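Long-range contact in retinoic acid receptor (PDB 6EU9), which binds all-trans retinoic acid in its ligand-binding domain and probably acts as a ligand-dependent transcription factor: residues A[87-92]-A[208-213]. Numbering follows the deposited sequence.
Sequences CLEIII and SLSVKG
The carboxylate of Glu89, buried beside Ser210, is held by two arginines: OE1 makes a salt bridge to Arg161 and OE2 another to Arg207, so both oxygens are engaged and the negative charge is probably well balanced. This is the alpha-helical sandwich of the nuclear receptor ligand-binding domain, where helix 76-97 of the inner layer meets helix 195-222. Their local axes pass 8.9 Å apart with N-to-C directions at 109°, close to perpendicular, and no hydrogen bond joins the two segments. The backbones come nearest at Glu89 and Ser210, whose CA atoms lie 5.4 Å apart. Glu89 CG stands anti to its own carbonyl carbon (chi1 -73°) and meets Ser210 CB at 3.6 Å; the chain bends at chi2 before the carboxylate. One helical turn on, Ile92 faces the same helix, its CD1 4.0 Å from Ser210 CA and 4.2 Å from Leu209 CD2. Away from this contact, Cys87, Ile90 and Ile91 pack on helix 47-66. At Gly213 there is no side chain, and Leu88 lies against bare backbone, its CD1 3.8 Å from Gly213 C and 3.4 Å from Ser210 O.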
loop_
_atom_site.group_PDB
_atom_site.type_symbol
_atom_site.label_atom_id
_atom_site.label_comp_id
_atom_site.label_asym_id
_atom_site.label_seq_id
_atom_site.Cartn_x
_atom_site.Cartn_y
_atom_site.Cartn_z
ATOM N N CYS A 87 -1.344 9.925 -7.817
ATOM C CA CYS A 87 -2.687 10.314 -7.512
ATOM C C CYS A 87 -3.077 11.615 -8.234
ATOM O O CYS A 87 -4.195 11.698 -8.747
ATOM C CB CYS A 87 -2.734 10.537 -6.016
ATOM S SG CYS A 87 -4.360 10.924 -5.452
ATOM N N LEU A 88 -2.197 12.620 -8.226
ATOM C CA LEU A 88 -2.504 13.857 -8.820
ATOM C C LEU A 88 -2.515 13.824 -10.328
ATOM O O LEU A 88 -3.390 14.403 -11.007
ATOM C CB LEU A 88 -1.502 14.930 -8.393
ATOM C CG LEU A 88 -1.864 15.961 -7.423
ATOM C CD1 LEU A 88 -0.812 17.028 -7.639
ATOM C CD2 LEU A 88 -3.194 16.559 -7.780
ATOM N N GLU A 89 -1.571 13.074 -10.901
ATOM C CA GLU A 89 -1.566 12.830 -12.336
ATOM C C GLU A 89 -2.852 12.193 -12.773
ATOM O O GLU A 89 -3.420 12.675 -13.720
ATOM C CB GLU A 89 -0.403 11.924 -12.671
ATOM C CG GLU A 89 0.994 12.485 -12.621
ATOM C CD GLU A 89 2.029 11.433 -12.239
ATOM O OE1 GLU A 89 1.792 10.227 -12.562
ATOM O OE2 GLU A 89 3.051 11.754 -11.576
ATOM N N ILE A 90 -3.359 11.160 -12.083
ATOM C CA ILE A 90 -4.564 10.469 -12.547
ATOM C C ILE A 90 -5.782 11.411 -12.458
ATOM O O ILE A 90 -6.638 11.433 -13.325
ATOM C CB ILE A 90 -4.783 9.132 -11.808
ATOM C CG1 ILE A 90 -3.634 8.197 -12.149
ATOM C CG2 ILE A 90 -6.061 8.428 -12.189
ATOM C CD1 ILE A 90 -3.434 6.959 -11.292
ATOM N N ILE A 91 -5.878 12.176 -11.388
ATOM C CA ILE A 91 -6.984 13.120 -11.182
ATOM C C ILE A 91 -6.976 14.205 -12.235
ATOM O O ILE A 91 -8.025 14.594 -12.716
ATOM C CB ILE A 91 -6.855 13.756 -9.757
ATOM C CG1 ILE A 91 -7.507 12.841 -8.745
ATOM C CG2 ILE A 91 -7.326 15.210 -9.627
ATOM C CD1 ILE A 91 -7.196 13.233 -7.335
ATOM N N ILE A 92 -5.793 14.701 -12.593
ATOM C CA ILE A 92 -5.747 15.670 -13.632
ATOM C C ILE A 92 -6.194 15.043 -14.936
ATOM O O ILE A 92 -6.927 15.625 -15.734
ATOM C CB ILE A 92 -4.365 16.314 -13.686
ATOM C CG1 ILE A 92 -4.167 17.089 -12.371
ATOM C CG2 ILE A 92 -4.203 17.206 -14.925
ATOM C CD1 ILE A 92 -2.757 17.525 -12.057
ATOM N N SER A 208 4.889 17.154 -15.333
ATOM C CA SER A 208 5.141 18.577 -15.129
ATOM C C SER A 208 3.944 19.289 -14.636
ATOM O O SER A 208 4.021 20.045 -13.651
ATOM C CB SER A 208 5.633 19.221 -16.386
ATOM O OG SER A 208 6.935 18.733 -16.583
ATOM N N LEU A 209 2.811 19.033 -15.250
ATOM C CA LEU A 209 1.554 19.588 -14.788
ATOM C C LEU A 209 1.241 19.168 -13.310
ATOM O O LEU A 209 0.799 19.962 -12.502
ATOM C CB LEU A 209 0.433 19.057 -15.622
ATOM C CG LEU A 209 -0.731 19.878 -16.014
ATOM C CD1 LEU A 209 -0.306 20.114 -17.451
ATOM C CD2 LEU A 209 -1.947 18.971 -15.910
ATOM N N SER A 210 1.560 17.892 -12.969
ATOM C CA SER A 210 1.275 17.401 -11.724
ATOM C C SER A 210 2.188 18.052 -10.682
ATOM O O SER A 210 1.718 18.308 -9.553
ATOM C CB SER A 210 1.593 15.915 -11.795
ATOM O OG SER A 210 2.006 15.304 -10.556
ATOM N N VAL A 211 3.444 18.279 -11.019
ATOM C CA VAL A 211 4.354 18.841 -10.013
ATOM C C VAL A 211 3.894 20.270 -9.614
ATOM O O VAL A 211 3.900 20.626 -8.413
ATOM C CB VAL A 211 5.806 18.957 -10.495
ATOM C CG1 VAL A 211 6.671 19.354 -9.320
ATOM C CG2 VAL A 211 6.328 17.669 -11.096
ATOM N N LYS A 212 3.411 21.049 -10.601
ATOM C CA LYS A 212 2.878 22.331 -10.334
ATOM C C LYS A 212 1.628 22.191 -9.503
ATOM O O LYS A 212 1.379 22.975 -8.576
ATOM C CB LYS A 212 2.576 23.081 -11.631
ATOM C CG LYS A 212 3.800 23.607 -12.357
ATOM C CD LYS A 212 3.451 24.064 -13.780
ATOM C CE LYS A 212 4.703 24.463 -14.525
ATOM N NZ LYS A 212 4.763 23.599 -15.744
ATOM N N GLY A 213 0.812 21.183 -9.808
ATOM C CA GLY A 213 -0.437 20.950 -9.074
ATOM C C GLY A 213 -0.232 20.826 -7.571
ATOM O O GLY A 213 -0.942 21.481 -6.811
#